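Local coordinates for transcriptional regulator AefR (Pseudomonas syringae pv. tomato, PDB 3CDL), which is a TetR-family transcriptional regulator that probably binds operator DNA through a helix-turn-helix motif, most likely as a dimer, at the interface of chains A and B. Sequence-based numbering; all coordinates share one arbitrary frame. Chains: chain A/B, Transcriptional regulator AefR.

The interface of chains A and B. Residues chain A 110, 113-114, 120, 123-124, 169; chain B 172-174.
Two copies of this TetR-family regulator meet here through their C-terminal regions, as TetR proteins commonly dimerise; the predicted helix-turn-helix (residues 31-50) takes no part in this patch, which recurs with the chains exchanged across the two-fold. The end of short helix 169-174 of chain B is pushed against the last turn of helix 100-114 of chain A and the segment following it. B:Phe174 and B:Thr173 bury the most surface, 81 and 74 Å². The CD1 side of the B:Phe174 ring is held between two groups on opposite sides of its plane, both beyond the ring outline. On one side A:Leu124, its CG in the crowded position, brings methyl CD2 to 4.0 Å from B:Phe174 CD1, the side chains sliding past each other in opposite directions. On the other, A:Thr113 OG1 is 4.0 Å from B:Phe174 CD1. This hydroxyl, between its backbone N and carbonyl carbon (chi1 72°), donates a 2.7 Å hydrogen bond to B:Thr173 O from above the carbonyl plane, at a C=O...OG1 angle of 140°. Methyl CB of A:Ala120 packs 3.8 Å from B:Phe174 CA. With OG1 in the crowded position (chi1 62°), B:Thr173 sets CG2 anti to the carbonyl carbon; tip to tip, this methyl meets the outer CH2-CZ3 end of A:Trp169, from chain A's own helix 169-174, somewhat above the indole plane and 3.7 Å from A:Trp169 CH2. Crossing obliquely, A:Val110 CG1 is 4.0 Å from B:Thr173 CG2, while A:Ile114 CG2 packs against the backbone of B:Val172 and B:Thr173.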
ATOM      1  N   VAL A 110       7.094  -6.462  -1.790  1.00 41.80           N
ATOM      2  CA  VAL A 110       6.828  -5.026  -1.818  1.00 42.62           C
ATOM      3  C   VAL A 110       8.133  -4.245  -1.620  1.00 43.69           C
ATOM      4  O   VAL A 110       8.394  -3.264  -2.333  1.00 44.30           O
ATOM      5  CB  VAL A 110       5.754  -4.552  -0.772  1.00 43.11           C
ATOM      6  CG1 VAL A 110       5.550  -3.045  -0.876  1.00 43.44           C
ATOM      7  CG2 VAL A 110       4.396  -5.253  -0.959  1.00 41.36           C
ATOM      8  N   THR A 113      10.649  -4.068  -4.701  1.00 46.05           N
ATOM      9  CA  THR A 113      10.295  -3.279  -5.875  1.00 46.63           C
ATOM     10  C   THR A 113      10.368  -1.779  -5.601  1.00 47.26           C
ATOM     11  O   THR A 113      10.656  -1.011  -6.501  1.00 47.07           O
ATOM     12  CB  THR A 113       8.940  -3.723  -6.603  1.00 46.16           C
ATOM     13  OG1 THR A 113       7.782  -3.364  -5.833  1.00 46.58           O
ATOM     14  CG2 THR A 113       8.941  -5.236  -6.938  1.00 45.03           C
ATOM     15  N   ILE A 114      10.144  -1.355  -4.362  1.00 48.62           N
ATOM     16  CA  ILE A 114      10.409   0.051  -4.039  1.00 50.41           C
ATOM     17  C   ILE A 114      11.918   0.303  -4.037  1.00 51.88           C
ATOM     18  O   ILE A 114      12.388   1.286  -4.655  1.00 53.00           O
ATOM     19  CB  ILE A 114       9.782   0.525  -2.707  1.00 50.18           C
ATOM     20  CG1 ILE A 114      10.738   0.331  -1.547  1.00 50.52           C
ATOM     21  CG2 ILE A 114       8.453  -0.157  -2.449  1.00 50.16           C
ATOM     22  CD1 ILE A 114      10.064   0.447  -0.185  1.00 53.77           C
ATOM     23  N   ALA A 120      10.780  -3.458 -10.203  1.00 59.80           N
ATOM     24  CA  ALA A 120       9.394  -3.005 -10.204  1.00 59.93           C
ATOM     25  C   ALA A 120       8.975  -2.908 -11.664  1.00 60.12           C
ATOM     26  O   ALA A 120       7.982  -3.510 -12.078  1.00 59.87           O
ATOM     27  CB  ALA A 120       9.290  -1.649  -9.517  1.00 59.87           C
ATOM     28  N   TRP A 123       8.248  -6.245 -13.105  1.00 64.88           N
ATOM     29  CA  TRP A 123       7.323  -7.160 -12.419  1.00 65.82           C
ATOM     30  C   TRP A 123       5.860  -6.746 -12.193  1.00 66.02           C
ATOM     31  O   TRP A 123       5.238  -7.200 -11.235  1.00 66.52           O
ATOM     32  CB  TRP A 123       7.961  -7.688 -11.129  1.00 66.00           C
ATOM     33  CG  TRP A 123       9.113  -8.587 -11.425  1.00 66.87           C
ATOM     34  CD1 TRP A 123      10.447  -8.270 -11.362  1.00 67.59           C
ATOM     35  CD2 TRP A 123       9.047  -9.953 -11.865  1.00 67.59           C
ATOM     36  NE1 TRP A 123      11.211  -9.356 -11.724  1.00 67.45           N
ATOM     37  CE2 TRP A 123      10.381 -10.403 -12.036  1.00 67.28           C
ATOM     38  CE3 TRP A 123       7.991 -10.844 -12.125  1.00 67.42           C
ATOM     39  CZ2 TRP A 123      10.687 -11.707 -12.450  1.00 66.59           C
ATOM     40  CZ3 TRP A 123       8.298 -12.146 -12.529  1.00 66.92           C
ATOM     41  CH2 TRP A 123       9.636 -12.561 -12.692  1.00 66.93           C
ATOM     42  N   LEU A 124       5.308  -5.910 -13.070  1.00 66.22           N
ATOM     43  CA  LEU A 124       3.837  -5.820 -13.203  1.00 66.52           C
ATOM     44  C   LEU A 124       3.300  -6.482 -14.487  1.00 66.36           C
ATOM     45  O   LEU A 124       3.104  -7.705 -14.539  1.00 65.46           O
ATOM     46  CB  LEU A 124       3.313  -4.380 -13.065  1.00 66.54           C
ATOM     47  CG  LEU A 124       4.059  -3.180 -13.647  1.00 67.91           C
ATOM     48  CD1 LEU A 124       3.123  -1.986 -13.711  1.00 69.15           C
ATOM     49  CD2 LEU A 124       5.272  -2.828 -12.804  1.00 67.86           C
ATOM     50  N   TRP A 169      -1.644  -3.046   3.562  1.00 48.47           N
ATOM     51  CA  TRP A 169      -0.721  -1.914   3.675  1.00 48.26           C
ATOM     52  C   TRP A 169      -0.159  -1.580   5.087  1.00 48.69           C
ATOM     53  O   TRP A 169       1.060  -1.474   5.235  1.00 47.94           O
ATOM     54  CB  TRP A 169      -1.333  -0.698   3.008  1.00 48.60           C
ATOM     55  CG  TRP A 169      -1.518  -0.939   1.531  1.00 49.39           C
ATOM     56  CD1 TRP A 169      -2.696  -0.965   0.844  1.00 48.56           C
ATOM     57  CD2 TRP A 169      -0.487  -1.264   0.578  1.00 49.36           C
ATOM     58  NE1 TRP A 169      -2.460  -1.251  -0.477  1.00 51.11           N
ATOM     59  CE2 TRP A 169      -1.113  -1.441  -0.668  1.00 50.15           C
ATOM     60  CE3 TRP A 169       0.897  -1.428   0.664  1.00 48.58           C
ATOM     61  CZ2 TRP A 169      -0.392  -1.753  -1.837  1.00 50.47           C
ATOM     62  CZ3 TRP A 169       1.608  -1.742  -0.497  1.00 49.70           C
ATOM     63  CH2 TRP A 169       0.966  -1.896  -1.727  1.00 48.11           C
TER
ATOM     64  N   VAL B 172       4.087   4.273  -5.697  1.00 48.32           N
ATOM     65  CA  VAL B 172       5.061   4.114  -4.637  1.00 48.60           C
ATOM     66  C   VAL B 172       5.710   2.743  -4.769  1.00 50.22           C
ATOM     67  O   VAL B 172       6.899   2.591  -4.543  1.00 51.11           O
ATOM     68  CB  VAL B 172       4.406   4.313  -3.217  1.00 48.24           C
ATOM     69  CG1 VAL B 172       5.199   3.619  -2.116  1.00 47.10           C
ATOM     70  CG2 VAL B 172       4.221   5.779  -2.898  1.00 46.31           C
ATOM     71  N   THR B 173       4.948   1.735  -5.155  1.00 51.89           N
ATOM     72  CA  THR B 173       5.476   0.370  -5.114  1.00 53.69           C
ATOM     73  C   THR B 173       6.058  -0.083  -6.446  1.00 54.21           C
ATOM     74  O   THR B 173       7.044  -0.807  -6.473  1.00 54.13           O
ATOM     75  CB  THR B 173       4.444  -0.659  -4.544  1.00 53.45           C
ATOM     76  OG1 THR B 173       3.293  -0.699  -5.393  1.00 56.10           O
ATOM     77  CG2 THR B 173       3.974  -0.228  -3.184  1.00 53.30           C
ATOM     78  N   PHE B 174       5.464   0.357  -7.546  1.00 55.69           N
ATOM     79  CA  PHE B 174       5.867  -0.135  -8.871  1.00 56.74           C
ATOM     80  C   PHE B 174       6.409   0.960  -9.774  1.00 56.52           C
ATOM     81  O   PHE B 174       6.659   0.722 -10.954  1.00 56.97           O
ATOM     82  CB  PHE B 174       4.679  -0.830  -9.566  1.00 57.44           C
ATOM     83  CG  PHE B 174       4.212  -2.089  -8.875  1.00 59.65           C
ATOM     84  CD1 PHE B 174       5.044  -3.215  -8.798  1.00 60.89           C
ATOM     85  CD2 PHE B 174       2.933  -2.161  -8.307  1.00 62.02           C
ATOM     86  CE1 PHE B 174       4.617  -4.386  -8.155  1.00 60.06           C
ATOM     87  CE2 PHE B 174       2.502  -3.335  -7.655  1.00 61.46           C
ATOM     88  CZ  PHE B 174       3.352  -4.443  -7.585  1.00 59.33           C
TER